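Local atomic coordinates of peptidoglycan-N-acetylglucosamine deacetylase BC_1974 (Bacillus cereus, PDB entry 5N1P), a protein that catalyses the metal-dependent removal of acetyl groups from N-acetylglucosamine residues of peptidoglycan, releasing acetate. Residues A[59-64]-A[75-80]; A[96-101]-A[119-124]; A[126-131]-A[143-148]; A[151-156]-A[181-186]. All coordinates share one frame; numbering follows the deposited sequence.

Contact 1: A[59-64]-A[75-80]. With ZN (zinc ion), chain F; 8GK (~{N}-oxidanylnaphthalene-1-carboxamide), chain E.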
# COMPACT_ATOMS: atom_id res chain seq x y z
N HIS A 59 -6.84 -0.45 -4.38
CA HIS A 59 -7.12 0.73 -3.55
C HIS A 59 -8.38 1.47 -4.02
O HIS A 59 -8.55 2.64 -3.71
CB HIS A 59 -5.92 1.69 -3.56
CG HIS A 59 -5.94 2.73 -2.47
ND1 HIS A 59 -6.29 2.46 -1.17
CD2 HIS A 59 -5.57 4.04 -2.50
CE1 HIS A 59 -6.16 3.55 -0.44
NE2 HIS A 59 -5.73 4.53 -1.22
N SER A 60 -9.23 0.74 -4.76
CA SER A 60 -10.56 1.15 -5.23
C SER A 60 -10.52 1.85 -6.59
O SER A 60 -9.46 1.99 -7.22
CB SER A 60 -11.29 2.04 -4.21
OG SER A 60 -10.97 3.42 -4.36
N MET A 61 -11.70 2.24 -7.07
CA MET A 61 -11.86 2.92 -8.35
C MET A 61 -11.98 4.43 -8.18
O MET A 61 -11.35 5.20 -8.91
CB MET A 61 -13.11 2.41 -9.09
CG MET A 61 -13.07 0.96 -9.49
SD MET A 61 -11.72 0.49 -10.62
CE MET A 61 -11.99 1.58 -12.00
N THR A 62 -12.79 4.84 -7.22
CA THR A 62 -13.15 6.25 -7.06
C THR A 62 -12.41 6.94 -5.92
O THR A 62 -12.34 8.17 -5.90
CB THR A 62 -14.65 6.41 -6.81
OG1 THR A 62 -14.99 5.86 -5.53
CG2 THR A 62 -15.45 5.71 -7.89
N HIS A 63 -11.93 6.16 -4.96
CA HIS A 63 -11.33 6.72 -3.75
C HIS A 63 -12.29 7.71 -3.08
O HIS A 63 -11.87 8.70 -2.49
CB HIS A 63 -9.99 7.39 -4.07
CG HIS A 63 -9.04 7.45 -2.91
ND1 HIS A 63 -9.19 8.32 -1.85
CD2 HIS A 63 -7.89 6.77 -2.66
CE1 HIS A 63 -8.20 8.16 -1.00
NE2 HIS A 63 -7.39 7.23 -1.47
N ASN A 64 -13.59 7.42 -3.20
CA ASN A 64 -14.64 8.31 -2.70
C ASN A 64 -15.26 7.74 -1.43
O ASN A 64 -15.92 6.71 -1.47
CB ASN A 64 -15.70 8.51 -3.79
CG ASN A 64 -16.79 9.49 -3.37
OD1 ASN A 64 -17.52 9.27 -2.41
ND2 ASN A 64 -16.91 10.59 -4.13
N VAL A 75 -16.88 -3.25 -1.87
CA VAL A 75 -16.51 -4.53 -2.46
C VAL A 75 -16.68 -4.49 -3.98
O VAL A 75 -15.83 -5.01 -4.71
CB VAL A 75 -17.31 -5.70 -1.86
CG1 VAL A 75 -16.92 -7.00 -2.54
CG2 VAL A 75 -17.03 -5.79 -0.36
N ASN A 76 -17.74 -3.83 -4.47
CA ASN A 76 -17.91 -3.69 -5.92
C ASN A 76 -16.71 -3.00 -6.56
O ASN A 76 -16.21 -3.44 -7.60
CB ASN A 76 -19.20 -2.93 -6.24
CG ASN A 76 -20.44 -3.71 -5.86
OD1 ASN A 76 -20.42 -4.94 -5.83
ND2 ASN A 76 -21.53 -3.00 -5.58
N GLU A 77 -16.24 -1.91 -5.95
CA GLU A 77 -15.10 -1.19 -6.51
C GLU A 77 -13.83 -2.02 -6.46
O GLU A 77 -13.03 -1.99 -7.39
CB GLU A 77 -14.85 0.12 -5.77
CG GLU A 77 -15.91 1.17 -6.07
CD GLU A 77 -15.41 2.58 -5.83
OE1 GLU A 77 -14.18 2.79 -5.83
OE2 GLU A 77 -16.25 3.50 -5.67
N MET A 78 -13.63 -2.74 -5.36
CA MET A 78 -12.42 -3.54 -5.26
C MET A 78 -12.42 -4.67 -6.29
O MET A 78 -11.37 -4.99 -6.86
CB MET A 78 -12.25 -4.09 -3.85
CG MET A 78 -11.95 -3.00 -2.82
SD MET A 78 -10.49 -2.03 -3.24
CE MET A 78 -10.45 -0.87 -1.89
N LYS A 79 -13.59 -5.25 -6.56
CA LYS A 79 -13.74 -6.30 -7.56
C LYS A 79 -13.46 -5.74 -8.96
O LYS A 79 -12.82 -6.40 -9.78
CB LYS A 79 -15.14 -6.93 -7.51
CG LYS A 79 -15.20 -8.30 -8.19
CD LYS A 79 -16.53 -8.99 -7.96
CE LYS A 79 -16.65 -10.27 -8.79
NZ LYS A 79 -17.96 -10.95 -8.60
N GLU A 80 -13.91 -4.52 -9.23
CA GLU A 80 -13.67 -3.93 -10.54
C GLU A 80 -12.18 -3.68 -10.75
O GLU A 80 -11.63 -3.95 -11.83
CB GLU A 80 -14.46 -2.62 -10.71
CG GLU A 80 -14.27 -2.00 -12.08
CD GLU A 80 -15.09 -0.74 -12.29
OE1 GLU A 80 -15.93 -0.41 -11.42
OE2 GLU A 80 -14.89 -0.09 -13.33
ZN ZN F . -5.44 6.61 -0.85
C1 8GK E . -5.41 6.66 2.17
C2 8GK E . -5.70 7.44 3.41
C3 8GK E . -6.09 8.76 3.28
C4 8GK E . -6.39 9.51 4.41
C5 8GK E . -6.31 8.93 5.68
C6 8GK E . -5.92 7.61 5.81
C7 8GK E . -5.62 6.86 4.67
C8 8GK E . -6.78 10.84 4.26
C9 8GK E . -6.86 11.42 2.99
C10 8GK E . -6.56 10.67 1.86
C11 8GK E . -6.18 9.34 2.01
O12 8GK E . -6.35 6.41 1.45
N13 8GK E . -4.17 6.27 1.86
O14 8GK E . -3.85 6.22 0.51
O HOH W 1 -4.67 8.73 -0.44
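The carboxylate of Glu77, on helix 74-89, grips three donors of the zinc-binding loop: the successive N-H groups of Met61 and Thr62 and the Thr62 hydroxyl. This loop is the H-x-x-x-H motif of the family 4 carbohydrate esterases: His59 and His63 each bind zinc through NE2 at 2.1 Å, and Asp10 completes the protein ligands. ND1 of His59 is hydrogen-bonded to Arg97 O, which probably orients the ring for zinc. The inhibitor adds O14 and the more distant O12, and a water also binds. Glu77 OE1 takes two backbone donors from the same face of its plane, Met61 N on the anti side and Thr62 N from above, the latter straighter at 163°. OE2 offers its syn lone pair to Thr62 OG1, 2.7 Å away. With chi1 at 67°, that hydroxyl lies between its own backbone N and carbonyl carbon, where it also accepts from Asn64 N in an ST turn. Ser60 OG donates to His59 O and accepts from His63 N, tying the backbones of the two zinc ligands together. Met61, bent at chi2 and chi3, crosses Glu80 at about a right angle, while Met78 SD lies 3.4 Å from Ser60 N.

Contact 2: A[96-101]-A[119-124]. With 8GK (~{N}-oxidanylnaphthalene-1-carboxamide), chain E.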
# COMPACT_ATOMS: atom_id res chain seq x y z
N THR A 96 -6.87 -5.78 -0.27
CA THR A 96 -7.33 -4.42 -0.50
C THR A 96 -6.81 -3.53 0.63
O THR A 96 -6.58 -3.98 1.75
CB THR A 96 -8.87 -4.33 -0.55
OG1 THR A 96 -9.41 -4.55 0.77
CG2 THR A 96 -9.43 -5.38 -1.49
N ARG A 97 -6.62 -2.26 0.29
CA ARG A 97 -6.27 -1.21 1.26
C ARG A 97 -7.38 -0.17 1.20
O ARG A 97 -7.62 0.42 0.15
CB ARG A 97 -4.89 -0.64 0.92
CG ARG A 97 -4.56 0.79 1.36
CD ARG A 97 -4.21 0.92 2.84
NE ARG A 97 -3.21 0.01 3.40
CZ ARG A 97 -1.89 0.17 3.33
NH1 ARG A 97 -1.36 1.16 2.61
NH2 ARG A 97 -1.08 -0.69 3.95
N PRO A 98 -8.11 0.02 2.31
CA PRO A 98 -9.24 0.96 2.23
C PRO A 98 -8.79 2.41 2.11
O PRO A 98 -7.97 2.87 2.90
CB PRO A 98 -9.98 0.77 3.58
CG PRO A 98 -9.43 -0.49 4.16
CD PRO A 98 -8.03 -0.67 3.61
N PRO A 99 -9.34 3.13 1.13
CA PRO A 99 -9.14 4.57 1.17
C PRO A 99 -9.61 5.14 2.52
O PRO A 99 -10.68 4.77 3.00
CB PRO A 99 -10.00 5.07 0.02
CG PRO A 99 -9.98 3.95 -0.97
CD PRO A 99 -9.99 2.70 -0.12
N TYR A 100 -8.80 6.00 3.12
CA TYR A 100 -9.07 6.62 4.43
C TYR A 100 -9.01 5.63 5.59
O TYR A 100 -9.35 5.97 6.73
CB TYR A 100 -10.41 7.37 4.42
CG TYR A 100 -10.52 8.27 3.22
CD1 TYR A 100 -9.78 9.46 3.14
CD2 TYR A 100 -11.31 7.92 2.14
CE1 TYR A 100 -9.85 10.27 2.01
CE2 TYR A 100 -11.38 8.73 1.02
CZ TYR A 100 -10.65 9.89 0.96
OH TYR A 100 -10.72 10.67 -0.18
N GLY A 101 -8.55 4.41 5.31
CA GLY A 101 -8.47 3.38 6.35
C GLY A 101 -9.82 2.74 6.62
O GLY A 101 -10.85 3.28 6.22
N PHE A 119 -11.96 -11.34 -0.24
CA PHE A 119 -10.96 -10.28 -0.10
C PHE A 119 -10.37 -10.23 1.30
O PHE A 119 -10.98 -10.69 2.26
CB PHE A 119 -11.56 -8.91 -0.43
CG PHE A 119 -11.97 -8.75 -1.84
CD1 PHE A 119 -11.02 -8.46 -2.81
CD2 PHE A 119 -13.29 -8.92 -2.23
CE1 PHE A 119 -11.39 -8.32 -4.14
CE2 PHE A 119 -13.65 -8.78 -3.55
CZ PHE A 119 -12.69 -8.48 -4.51
N LYS A 120 -9.17 -9.65 1.39
CA LYS A 120 -8.58 -9.28 2.67
C LYS A 120 -8.42 -7.76 2.73
O LYS A 120 -8.51 -7.07 1.70
CB LYS A 120 -7.21 -9.96 2.88
CG LYS A 120 -7.23 -11.48 2.87
CD LYS A 120 -7.99 -12.06 4.06
CE LYS A 120 -7.89 -13.58 4.07
NZ LYS A 120 -8.69 -14.18 5.17
N VAL A 121 -8.18 -7.24 3.93
CA VAL A 121 -8.04 -5.81 4.15
C VAL A 121 -6.80 -5.54 4.99
O VAL A 121 -6.67 -6.09 6.09
CB VAL A 121 -9.27 -5.21 4.89
CG1 VAL A 121 -8.95 -3.80 5.39
CG2 VAL A 121 -10.50 -5.22 4.01
N TRP A 122 -5.91 -4.69 4.49
CA TRP A 122 -4.79 -4.23 5.30
C TRP A 122 -4.87 -2.72 5.50
O TRP A 122 -4.98 -1.96 4.51
CB TRP A 122 -3.44 -4.57 4.65
CG TRP A 122 -2.76 -5.76 5.25
CD1 TRP A 122 -3.34 -6.76 5.99
CD2 TRP A 122 -1.35 -6.04 5.22
NE1 TRP A 122 -2.38 -7.67 6.38
CE2 TRP A 122 -1.15 -7.24 5.94
CE3 TRP A 122 -0.24 -5.40 4.66
CZ2 TRP A 122 0.11 -7.81 6.11
CZ3 TRP A 122 1.01 -5.97 4.83
CH2 TRP A 122 1.17 -7.16 5.55
N ASP A 123 -4.84 -2.31 6.76
CA ASP A 123 -4.58 -0.92 7.10
C ASP A 123 -3.07 -0.80 7.27
O ASP A 123 -2.32 -1.31 6.43
CB ASP A 123 -5.36 -0.50 8.35
CG ASP A 123 -6.87 -0.46 8.12
OD1 ASP A 123 -7.30 0.25 7.19
OD2 ASP A 123 -7.63 -1.15 8.85
N TRP A 124 -2.60 -0.16 8.33
CA TRP A 124 -1.16 0.02 8.50
C TRP A 124 -0.83 0.15 9.97
O TRP A 124 -1.75 0.31 10.77
CB TRP A 124 -0.69 1.26 7.73
CG TRP A 124 -1.48 2.48 8.07
CD1 TRP A 124 -1.21 3.38 9.07
CD2 TRP A 124 -2.68 2.93 7.43
NE1 TRP A 124 -2.16 4.37 9.09
CE2 TRP A 124 -3.08 4.11 8.10
CE3 TRP A 124 -3.47 2.45 6.38
CZ2 TRP A 124 -4.23 4.82 7.74
CZ3 TRP A 124 -4.61 3.15 6.02
CH2 TRP A 124 -4.97 4.33 6.71
C1 8GK E . -5.41 6.66 2.17
C2 8GK E . -5.70 7.44 3.41
C3 8GK E . -6.09 8.76 3.28
C4 8GK E . -6.39 9.51 4.41
C5 8GK E . -6.31 8.93 5.68
C6 8GK E . -5.92 7.61 5.81
C7 8GK E . -5.62 6.86 4.67
C8 8GK E . -6.78 10.84 4.26
C9 8GK E . -6.86 11.42 2.99
C10 8GK E . -6.56 10.67 1.86
C11 8GK E . -6.18 9.34 2.01
O12 8GK E . -6.35 6.41 1.45
N13 8GK E . -4.17 6.27 1.86
O14 8GK E . -3.85 6.22 0.51
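Thr96 and Val121 pair in parallel through two backbone bonds, Thr96 N to Lys120 O and Trp122 N to Thr96 O, the second nearly along the C=O axis with an N-H...O angle of 167°. Lys120 O is gripped twice, because Thr96 OG1 also donates to it over 2.8 Å; chi1 of 71° puts that hydroxyl between its own backbone N and carbonyl carbon, and Tyr74 OH is a further partner. A CA-H...O contact from Val121 to Thr96 O supplements the pair.

Side-chain polar bonds continue past the strands. Arg97, bent at chi2 and chi3, directs NE to Trp122 O at 2.9 Å; this oxygen lies in the guanidinium plane, whereas NE stands above the carbonyl plane. NH2 makes a weak bond to Asp123 O, and NH1 forms a salt bridge with Asp9, inferred to be the catalytic proton acceptor. In this NodB-type deacetylase domain, the two-stranded sheet 95-96/120-121 leads into the inhibitor pocket, which Pro99, Tyr100, Gly101 and Trp124 help to line. The type II turn from Pro98 to Gly101 presents Tyr100 N to inhibitor O12 at 3.0 Å, nearly straight at 168°.

Apolar and aromatic contacts complete the joint. Pro98 CG meets Val121 CG1 at 3.6 Å, and Thr96 CG2 approaches Phe119 CD1. Trp124 CE3 lies over one guanidinium face of Arg97, offset toward the rim, with the planes nearly perpendicular. The far end of this indole reaches the naphthalene, CH2 to inhibitor C7 at 3.3 Å, and also packs against Gly101 CA at 3.6 Å.

Contact 3: A[126-131]-A[143-148]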
# COMPACT_ATOMS: atom_id res chain seq x y z
N ILE A 126 2.27 2.02 10.81
CA ILE A 126 3.05 3.26 10.83
C ILE A 126 2.58 4.17 9.71
O ILE A 126 2.59 3.78 8.55
CB ILE A 126 4.55 3.01 10.66
CG1 ILE A 126 5.10 2.22 11.84
CG2 ILE A 126 5.31 4.34 10.48
CD1 ILE A 126 6.55 1.81 11.67
N ASP A 127 2.14 5.37 10.07
CA ASP A 127 1.76 6.39 9.09
C ASP A 127 2.94 7.35 8.90
O ASP A 127 3.36 8.01 9.84
CB ASP A 127 0.50 7.11 9.56
CG ASP A 127 0.08 8.25 8.64
OD1 ASP A 127 0.69 8.46 7.57
OD2 ASP A 127 -0.91 8.93 8.99
N SER A 128 3.47 7.41 7.68
CA SER A 128 4.63 8.25 7.39
C SER A 128 4.33 9.74 7.45
O SER A 128 5.24 10.56 7.47
CB SER A 128 5.19 7.91 6.01
OG SER A 128 4.29 8.34 5.00
N LEU A 129 3.04 10.08 7.45
CA LEU A 129 2.60 11.48 7.42
C LEU A 129 3.14 12.22 6.21
O LEU A 129 3.28 13.44 6.23
CB LEU A 129 3.02 12.21 8.70
CG LEU A 129 2.43 11.64 9.99
CD1 LEU A 129 3.03 12.35 11.21
CD2 LEU A 129 0.91 11.77 9.98
N ASP A 130 3.43 11.49 5.13
CA ASP A 130 4.09 12.11 3.98
C ASP A 130 3.27 13.25 3.38
O ASP A 130 3.84 14.20 2.84
CB ASP A 130 4.45 11.04 2.93
CG ASP A 130 3.26 10.22 2.45
OD1 ASP A 130 2.17 10.27 3.06
OD2 ASP A 130 3.46 9.48 1.47
N TRP A 131 1.95 13.20 3.52
CA TRP A 131 1.08 14.26 3.02
C TRP A 131 1.30 15.61 3.72
O TRP A 131 0.96 16.66 3.17
CB TRP A 131 -0.40 13.87 3.18
CG TRP A 131 -0.83 13.71 4.61
CD1 TRP A 131 -0.79 12.56 5.35
CD2 TRP A 131 -1.42 14.71 5.46
NE1 TRP A 131 -1.28 12.80 6.61
CE2 TRP A 131 -1.68 14.10 6.70
CE3 TRP A 131 -1.73 16.07 5.29
CZ2 TRP A 131 -2.25 14.79 7.77
CZ3 TRP A 131 -2.31 16.76 6.35
CH2 TRP A 131 -2.56 16.12 7.58
N ALA A 143 13.69 13.68 4.46
CA ALA A 143 14.39 13.41 5.71
C ALA A 143 13.40 13.36 6.88
O ALA A 143 13.53 12.52 7.77
CB ALA A 143 15.47 14.47 5.96
N GLN A 144 12.43 14.27 6.87
CA GLN A 144 11.42 14.33 7.93
C GLN A 144 10.49 13.12 7.88
O GLN A 144 10.12 12.55 8.90
CB GLN A 144 10.60 15.62 7.82
CG GLN A 144 9.49 15.75 8.85
CD GLN A 144 9.99 16.00 10.26
OE1 GLN A 144 9.57 15.32 11.20
NE2 GLN A 144 10.86 16.99 10.41
N ILE A 145 10.12 12.72 6.67
CA ILE A 145 9.31 11.52 6.49
C ILE A 145 10.06 10.28 6.98
O ILE A 145 9.49 9.43 7.67
CB ILE A 145 8.91 11.36 5.03
CG1 ILE A 145 7.94 12.47 4.65
CG2 ILE A 145 8.27 9.99 4.78
CD1 ILE A 145 7.75 12.63 3.15
N ALA A 146 11.34 10.21 6.66
CA ALA A 146 12.14 9.08 7.09
C ALA A 146 12.18 9.01 8.62
O ALA A 146 12.02 7.94 9.20
CB ALA A 146 13.55 9.17 6.51
N GLN A 147 12.35 10.15 9.30
CA GLN A 147 12.39 10.10 10.76
C GLN A 147 11.00 9.78 11.33
O GLN A 147 10.91 9.17 12.39
CB GLN A 147 12.93 11.40 11.37
CG GLN A 147 12.13 12.65 11.10
CD GLN A 147 12.34 13.71 12.16
OE1 GLN A 147 12.57 13.39 13.33
NE2 GLN A 147 12.31 14.97 11.76
N ASN A 148 9.93 10.17 10.64
CA ASN A 148 8.59 9.81 11.09
C ASN A 148 8.44 8.30 11.13
O ASN A 148 7.91 7.74 12.08
CB ASN A 148 7.51 10.40 10.19
CG ASN A 148 7.38 11.90 10.31
OD1 ASN A 148 7.93 12.52 11.23
ND2 ASN A 148 6.66 12.50 9.37
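Ser128 and Asn148 bring the two backbones to 5.6 Å between CA atoms, their nearest approach. Segment 126-131 leaves the short strand 126-127, turns at Leu129 with positive phi (58°) and enters a 3-10 segment at Asp130; segment 143-148 is regular helix throughout. Two side chains brace the turn: Asp127 OD1 accepts from Leu129 N in an Asx turn, and Ser128 OG, also hydrogen-bonded to Leu161 O of strand 157-163, accepts from Asp130 N in an ST turn.

A single hydrogen bond joins the two segments, Asn148 ND2 donating to Ser128 O over 3.1 Å at 168°. The acceptor lies within the amide plane of Asn148, while the nitrogen sits above the carbonyl plane; Tyr133 OH is a further partner of ND2. Leu129 CB packs 3.7 Å from the same nitrogen. One helical turn earlier, Ile145 divides its branches: CG2 touches Ser128 CB at 3.9 Å, and CD1, carried outward by chi2 of 166°, reaches Asp130 CB at 3.7 Å.

The carboxylate of Asp130 turns away from the helix toward Ser169 OG and ND1 of His163. Helix 138-152 packs here on the loop after strand 126-127, within the beta-alpha-beta unit completed by strand 157-163, and Asp130 is placed to orient His163, the probable proton donor, consistent with the Asp-His pair of family 4 carbohydrate esterases.

Contact 4: A[151-156]-A[181-186]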
# COMPACT_ATOMS: atom_id res chain seq x y z
N THR A 151 11.33 6.23 13.76
CA THR A 151 11.13 6.27 15.20
C THR A 151 9.93 5.43 15.61
O THR A 151 9.91 4.86 16.71
CB THR A 151 10.96 7.71 15.70
OG1 THR A 151 9.77 8.28 15.15
CG2 THR A 151 12.16 8.56 15.30
N ASN A 152 8.93 5.34 14.73
CA ASN A 152 7.72 4.59 15.01
C ASN A 152 7.89 3.08 14.83
O ASN A 152 6.97 2.31 15.10
CB ASN A 152 6.56 5.07 14.12
CG ASN A 152 5.93 6.36 14.62
OD1 ASN A 152 6.48 7.44 14.43
ND2 ASN A 152 4.78 6.24 15.27
N ALA A 153 9.06 2.66 14.36
CA ALA A 153 9.32 1.25 14.08
C ALA A 153 9.88 0.53 15.30
O ALA A 153 11.04 0.69 15.64
CB ALA A 153 10.26 1.11 12.91
N THR A 154 9.04 -0.28 15.95
CA THR A 154 9.42 -0.96 17.18
C THR A 154 9.04 -2.45 17.19
O THR A 154 9.76 -3.28 17.75
CB THR A 154 8.77 -0.29 18.40
OG1 THR A 154 7.35 -0.24 18.21
CG2 THR A 154 9.29 1.13 18.56
N LYS A 155 7.91 -2.76 16.57
CA LYS A 155 7.35 -4.12 16.57
C LYS A 155 8.05 -5.04 15.57
O LYS A 155 8.65 -4.56 14.60
CB LYS A 155 5.85 -4.07 16.26
CG LYS A 155 5.07 -3.02 17.03
CD LYS A 155 3.69 -2.83 16.42
CE LYS A 155 3.16 -1.44 16.74
NZ LYS A 155 4.17 -0.40 16.39
N PRO A 156 7.96 -6.37 15.78
CA PRO A 156 8.53 -7.36 14.86
C PRO A 156 8.00 -7.21 13.44
O PRO A 156 8.75 -7.39 12.49
CB PRO A 156 8.10 -8.69 15.47
CG PRO A 156 7.92 -8.41 16.91
CD PRO A 156 7.38 -7.01 16.98
N LYS A 181 17.06 -1.34 8.07
CA LYS A 181 18.00 -2.46 7.94
C LYS A 181 18.94 -2.50 9.13
O LYS A 181 19.30 -3.57 9.62
CB LYS A 181 18.81 -2.34 6.64
CG LYS A 181 18.04 -2.69 5.38
CD LYS A 181 18.93 -2.69 4.15
CE LYS A 181 18.12 -2.98 2.88
NZ LYS A 181 18.97 -3.01 1.66
N GLU A 182 19.33 -1.31 9.58
CA GLU A 182 20.21 -1.17 10.73
C GLU A 182 19.55 -1.72 11.98
O GLU A 182 20.23 -2.21 12.88
CB GLU A 182 20.61 0.30 10.92
CG GLU A 182 21.80 0.73 10.09
CD GLU A 182 21.88 2.23 9.90
OE1 GLU A 182 21.10 2.96 10.54
OE2 GLU A 182 22.74 2.69 9.11
N LYS A 183 18.23 -1.65 12.03
CA LYS A 183 17.49 -2.13 13.19
C LYS A 183 17.00 -3.56 13.01
O LYS A 183 16.16 -4.03 13.77
CB LYS A 183 16.32 -1.22 13.49
CG LYS A 183 16.73 0.23 13.54
CD LYS A 183 15.52 1.13 13.46
CE LYS A 183 14.61 0.94 14.66
NZ LYS A 183 13.76 2.14 14.85
N GLY A 184 17.55 -4.24 12.01
CA GLY A 184 17.33 -5.66 11.83
C GLY A 184 16.04 -6.02 11.13
O GLY A 184 15.61 -7.17 11.21
N TYR A 185 15.42 -5.06 10.44
CA TYR A 185 14.25 -5.36 9.62
C TYR A 185 14.68 -5.88 8.25
O TYR A 185 15.64 -5.38 7.66
CB TYR A 185 13.35 -4.12 9.43
CG TYR A 185 12.54 -3.71 10.63
CD1 TYR A 185 11.30 -4.30 10.90
CD2 TYR A 185 13.00 -2.74 11.51
CE1 TYR A 185 10.56 -3.92 12.02
CE2 TYR A 185 12.27 -2.36 12.61
CZ TYR A 185 11.06 -2.95 12.87
OH TYR A 185 10.34 -2.55 13.98
N GLU A 186 13.97 -6.88 7.74
CA GLU A 186 14.03 -7.23 6.33
C GLU A 186 12.83 -6.62 5.62
O GLU A 186 11.79 -6.39 6.24
CB GLU A 186 14.08 -8.75 6.13
CG GLU A 186 15.48 -9.34 6.21
CD GLU A 186 15.50 -10.78 6.68
OE1 GLU A 186 14.51 -11.50 6.44
OE2 GLU A 186 16.51 -11.20 7.29
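Tyr185 reaches across to segment 151-156 and has the largest buried area of any residue here. From CB, which points toward that segment, chi1 of -74° sets CG anti to the carbonyl carbon, and the ring extends onward between Ala153 and Pro156. CE2 packs against Ala153 CB at 4.0 Å; CE1 comes to 3.3 Å from Lys155 O, with Pro156 O farther off at 3.9 Å. CZ comes within 3.4 Å of Lys155 O. At the tip, OH donates to Lys155 O over 2.7 Å; the oxygen lies near the ring plane, at its edge, and the hydroxyl is tilted 26° from the carbonyl plane.

The bend of Lys183 at chi3 (63°) sets CE, and NZ beyond it donates to a lone pair of Ala153 O at 3.2 Å. NZ also donates to Leu150 O, its stronger partner, and so joins two carbonyls near the end of helix 138-152.

Gly184, with positive phi, is the C-prime residue of a Schellman motif that ends helix 167-182. Tyr185 joins strand 185-187 to the link between helix 138-152 and strand 157-163, with Leu180 of helix 167-182 and Lys2 and Ala4 of strand 2-9 against its side chain.

In the fold
From the N terminus, the four contacts follow in series, none enclosing or crossing another. Contact 1 closes the loop through helix 65-70, and contact 2 the one through helix 108-116. These two touch, His59 ND1 lying 2.8 Å from Arg97 O in a probable hydrogen bond, and both reach the inhibitor. The segments of contacts 2 and 3 adjoin in the sequence; contact 3 closes the loop of residues 132-142 and joins strand 126-127 to helix 138-152. Contact 4 starts from the end of that helix and spans strand 157-163 and helix 167-182; Ile126 CD1 packs against Ala153 CA, linking it to contact 3. Contacts 1 and 3 lie on opposite sides of the chain's centre, their centres 26 Å apart.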